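Emp46p (Saccharomyces cerevisiae, PDB 2A6V) takes part in glycoprotein secretion as a cargo receptor with a calcium-independent, potassium-binding legume-lectin-like carbohydrate recognition domain. Local coordinates at residues K6-L16 with I212-I222. Sequence-based numbering, arbitrary orientation.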
loop_
_atom_site.group_PDB
_atom_site.type_symbol
_atom_site.label_atom_id
_atom_site.label_comp_id
_atom_site.label_asym_id
_atom_site.label_seq_id
_atom_site.Cartn_x
_atom_site.Cartn_y
_atom_site.Cartn_z
ATOM N N LYS A 6 14.880 5.134 15.358
ATOM C CA LYS A 6 15.095 4.089 14.325
ATOM C C LYS A 6 14.205 4.313 13.092
ATOM O O LYS A 6 14.712 4.390 11.975
ATOM C CB LYS A 6 14.871 2.688 14.911
ATOM C CG LYS A 6 15.601 1.555 14.173
ATOM C CD LYS A 6 16.934 2.019 13.606
ATOM C CE LYS A 6 17.788 0.872 13.133
ATOM N NZ LYS A 6 17.819 0.863 11.643
ATOM N N TRP A 7 12.892 4.425 13.274
ATOM C CA TRP A 7 12.064 4.777 12.131
ATOM C C TRP A 7 12.014 6.282 11.941
ATOM O O TRP A 7 12.223 7.058 12.878
ATOM C CB TRP A 7 10.666 4.164 12.201
ATOM C CG TRP A 7 9.821 4.665 13.308
ATOM C CD1 TRP A 7 9.077 5.806 13.313
ATOM C CD2 TRP A 7 9.604 4.039 14.572
ATOM N NE1 TRP A 7 8.423 5.939 14.513
ATOM C CE2 TRP A 7 8.727 4.867 15.307
ATOM C CE3 TRP A 7 10.070 2.857 15.168
ATOM C CZ2 TRP A 7 8.302 4.556 16.598
ATOM C CZ3 TRP A 7 9.646 2.548 16.459
ATOM C CH2 TRP A 7 8.771 3.397 17.158
ATOM N N ASN A 8 11.766 6.671 10.702
ATOM C CA ASN A 8 11.706 8.046 10.295
ATOM C C ASN A 8 10.304 8.551 10.582
ATOM O O ASN A 8 9.370 8.254 9.845
ATOM C CB ASN A 8 12.037 8.111 8.804
ATOM C CG ASN A 8 12.089 9.519 8.270
ATOM O OD1 ASN A 8 11.440 10.427 8.794
ATOM N ND2 ASN A 8 12.834 9.705 7.195
ATOM N N LYS A 9 10.160 9.324 11.659
ATOM C CA LYS A 9 8.856 9.799 12.129
ATOM C C LYS A 9 8.123 10.604 11.087
ATOM O O LYS A 9 6.903 10.495 10.961
ATOM C CB LYS A 9 9.015 10.639 13.396
ATOM C CG LYS A 9 9.356 9.819 14.616
ATOM C CD LYS A 9 9.555 10.721 15.823
ATOM C CE LYS A 9 9.386 9.947 17.113
ATOM N NZ LYS A 9 10.374 8.847 17.199
ATOM N N GLY A 10 8.870 11.403 10.327
ATOM C CA GLY A 10 8.294 12.253 9.296
ATOM C C GLY A 10 7.613 11.517 8.152
ATOM O O GLY A 10 6.734 12.069 7.499
ATOM N N TYR A 11 8.022 10.271 7.915
ATOM C CA TYR A 11 7.425 9.444 6.872
ATOM C C TYR A 11 6.760 8.182 7.433
ATOM O O TYR A 11 6.635 7.165 6.747
ATOM C CB TYR A 11 8.511 9.071 5.872
ATOM C CG TYR A 11 9.002 10.238 5.037
ATOM C CD1 TYR A 11 8.463 10.483 3.787
ATOM C CD2 TYR A 11 9.999 11.084 5.497
ATOM C CE1 TYR A 11 8.892 11.555 3.002
ATOM C CE2 TYR A 11 10.444 12.158 4.720
ATOM C CZ TYR A 11 9.890 12.382 3.480
ATOM O OH TYR A 11 10.349 13.447 2.715
ATOM N N SER A 12 6.315 8.249 8.678
ATOM C CA SER A 12 5.583 7.163 9.328
ATOM C C SER A 12 4.254 7.641 9.863
ATOM O O SER A 12 4.003 8.848 9.952
ATOM C CB SER A 12 6.403 6.571 10.484
ATOM O OG SER A 12 7.684 6.146 10.057
ATOM N N LEU A 13 3.362 6.707 10.139
ATOM C CA LEU A 13 2.179 7.020 10.924
ATOM C C LEU A 13 2.595 7.062 12.381
ATOM O O LEU A 13 3.442 6.286 12.821
ATOM C CB LEU A 13 1.082 5.967 10.742
ATOM C CG LEU A 13 0.238 6.076 9.479
ATOM C CD1 LEU A 13 -0.670 4.847 9.345
ATOM C CD2 LEU A 13 -0.589 7.406 9.437
ATOM N N PRO A 14 1.968 7.938 13.157
ATOM C CA PRO A 14 2.192 7.924 14.598
ATOM C C PRO A 14 1.514 6.684 15.159
ATOM O O PRO A 14 0.746 6.021 14.444
ATOM C CB PRO A 14 1.494 9.205 15.064
ATOM C CG PRO A 14 0.391 9.365 14.123
ATOM C CD PRO A 14 0.947 8.923 12.765
ATOM N N ASN A 15 1.771 6.361 16.415
ATOM C CA ASN A 15 1.046 5.262 17.004
ATOM C C ASN A 15 -0.407 5.711 17.067
ATOM O O ASN A 15 -0.745 6.658 17.746
ATOM C CB ASN A 15 1.602 4.876 18.368
ATOM C CG ASN A 15 0.802 3.788 19.000
ATOM O OD1 ASN A 15 -0.320 4.022 19.445
ATOM N ND2 ASN A 15 1.341 2.568 19.004
ATOM N N LEU A 16 -1.259 5.070 16.282
ATOM C CA LEU A 16 -2.618 5.540 16.083
ATOM C C LEU A 16 -3.466 5.507 17.329
ATOM O O LEU A 16 -4.329 6.348 17.521
ATOM C CB LEU A 16 -3.307 4.726 15.001
ATOM C CG LEU A 16 -2.666 4.833 13.631
ATOM C CD1 LEU A 16 -3.424 3.957 12.678
ATOM C CD2 LEU A 16 -2.597 6.280 13.155
ATOM N N ILE A 212 -5.865 -0.062 8.221
ATOM C CA ILE A 212 -4.440 0.184 8.429
ATOM C C ILE A 212 -4.209 0.420 9.933
ATOM O O ILE A 212 -4.762 1.371 10.508
ATOM C CB ILE A 212 -3.953 1.392 7.602
ATOM C CG1 ILE A 212 -4.201 1.165 6.096
ATOM C CG2 ILE A 212 -2.510 1.670 7.870
ATOM C CD1 ILE A 212 -3.413 0.021 5.464
ATOM N N LEU A 213 -3.371 -0.395 10.550
ATOM C CA LEU A 213 -3.114 -0.299 11.985
ATOM C C LEU A 213 -1.813 0.431 12.293
ATOM O O LEU A 213 -1.692 1.066 13.348
ATOM C CB LEU A 213 -3.066 -1.697 12.610
ATOM C CG LEU A 213 -4.431 -2.302 12.928
ATOM C CD1 LEU A 213 -5.241 -2.584 11.698
ATOM C CD2 LEU A 213 -4.199 -3.541 13.762
ATOM N N LYS A 214 -0.826 0.357 11.391
ATOM C CA LYS A 214 0.497 0.910 11.627
ATOM C C LYS A 214 1.187 1.113 10.286
ATOM O O LYS A 214 0.895 0.428 9.292
ATOM C CB LYS A 214 1.326 -0.001 12.521
ATOM C CG LYS A 214 2.660 0.519 12.972
ATOM C CD LYS A 214 3.280 -0.377 14.112
ATOM C CE LYS A 214 2.848 -1.832 14.080
ATOM N NZ LYS A 214 3.617 -2.667 15.072
ATOM N N MET A 215 2.059 2.098 10.242
ATOM C CA MET A 215 2.968 2.252 9.104
ATOM C C MET A 215 4.257 2.915 9.558
ATOM O O MET A 215 4.220 3.933 10.240
ATOM C CB MET A 215 2.321 3.047 7.964
ATOM C CG MET A 215 3.227 3.219 6.712
ATOM S SD MET A 215 4.435 4.565 6.891
ATOM C CE MET A 215 5.237 4.544 5.330
ATOM N N LYS A 216 5.387 2.311 9.238
ATOM C CA LYS A 216 6.701 2.838 9.579
ATOM C C LYS A 216 7.582 2.810 8.355
ATOM O O LYS A 216 7.543 1.856 7.574
ATOM C CB LYS A 216 7.364 1.994 10.662
ATOM C CG LYS A 216 6.689 2.025 12.008
ATOM C CD LYS A 216 7.439 1.166 13.033
ATOM C CE LYS A 216 6.813 1.252 14.419
ATOM N NZ LYS A 216 7.335 0.207 15.350
ATOM N N LEU A 217 8.376 3.844 8.175
ATOM C CA LEU A 217 9.427 3.852 7.184
ATOM C C LEU A 217 10.743 3.977 7.928
ATOM O O LEU A 217 10.825 4.712 8.911
ATOM C CB LEU A 217 9.275 4.999 6.179
ATOM C CG LEU A 217 10.404 5.140 5.146
ATOM C CD1 LEU A 217 9.878 5.712 3.861
ATOM C CD2 LEU A 217 11.614 5.993 5.649
ATOM N N TYR A 218 11.759 3.261 7.458
ATOM C CA TYR A 218 13.112 3.328 8.004
ATOM C C TYR A 218 14.071 3.703 6.893
ATOM O O TYR A 218 13.976 3.213 5.769
ATOM C CB TYR A 218 13.558 1.979 8.601
ATOM C CG TYR A 218 12.665 1.361 9.645
ATOM C CD1 TYR A 218 13.021 1.358 10.994
ATOM C CD2 TYR A 218 11.466 0.741 9.290
ATOM C CE1 TYR A 218 12.190 0.779 11.950
ATOM C CE2 TYR A 218 10.647 0.165 10.229
ATOM C CZ TYR A 218 11.006 0.184 11.552
ATOM O OH TYR A 218 10.160 -0.400 12.472
ATOM N N ASP A 219 15.041 4.543 7.222
ATOM C CA ASP A 219 16.015 5.017 6.255
ATOM C C ASP A 219 17.136 3.980 6.086
ATOM O O ASP A 219 18.312 4.325 6.003
ATOM C CB ASP A 219 16.634 6.346 6.722
ATOM C CG ASP A 219 15.646 7.503 6.772
ATOM O OD1 ASP A 219 14.641 7.534 6.029
ATOM O OD2 ASP A 219 15.836 8.479 7.527
ATOM N N GLY A 220 16.777 2.705 6.044
ATOM C CA GLY A 220 17.748 1.647 5.859
ATOM C C GLY A 220 17.098 0.275 5.809
ATOM O O GLY A 220 15.884 0.145 5.958
ATOM N N VAL A 221 17.923 -0.736 5.563
ATOM C CA VAL A 221 17.520 -2.129 5.589
ATOM C C VAL A 221 17.649 -2.618 7.010
ATOM O O VAL A 221 18.731 -2.571 7.591
ATOM C CB VAL A 221 18.445 -3.005 4.718
ATOM C CG1 VAL A 221 17.936 -4.446 4.694
ATOM C CG2 VAL A 221 18.599 -2.420 3.316
ATOM N N ILE A 222 16.552 -3.109 7.563
ATOM C CA ILE A 222 16.530 -3.499 8.964
ATOM C C ILE A 222 16.822 -4.991 9.120
ATOM O O ILE A 222 16.487 -5.791 8.244
ATOM C CB ILE A 222 15.176 -3.101 9.621
ATOM C CG1 ILE A 222 13.987 -3.850 9.003
ATOM C CG2 ILE A 222 14.952 -1.584 9.513
ATOM C CD1 ILE A 222 12.683 -3.593 9.720
HETATM O O HOH W 1 15.149 5.649 9.859
HETATM O O HOH W 2 2.212 3.570 12.949
HETATM O O HOH W 3 0.118 2.651 14.807
#
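In the legume-lectin-like beta sandwich of Emp46p, the N-terminal loop 6-16 runs antiparallel along strand 209-218, where W7, N8, S12 and L13 meet M215 to D219. It lies along the edge that, earlier in that strand, pairs with 41-43, while 66-75 pairs with the opposite edge. The backbone N of N8 gives a 2.8 Å hydrogen bond to L217 O, and L13 N gives one to M215 O. Between them S12 stands in for a backbone acceptor: its OG takes the N-H of L217 in a nearly straight bond (170°) and donates to N8 O. Y11 N, closing the 3-10 turn, reaches the same carbonyl from the opposite face. CG of N8 lies anti to its backbone N (chi1 -177°), bringing ND2 to D219 OD1 at 3.1 Å on the syn side, with amide and carboxylate planes almost perpendicular; the same oxygen is also hydrogen-bonded to Y60 OH. L13 lays CD1 on M215 CB and I212 CG2. W7 CB sits over one face of the Y218 ring as a CH-pi contact, I222 CG2 over the other. Over the six-membered ring of W7 runs the extended K216 chain: CE makes a CH-pi contact 3.7 Å from the centroid, NZ an off-centre cation-pi contact at 4.0 Å.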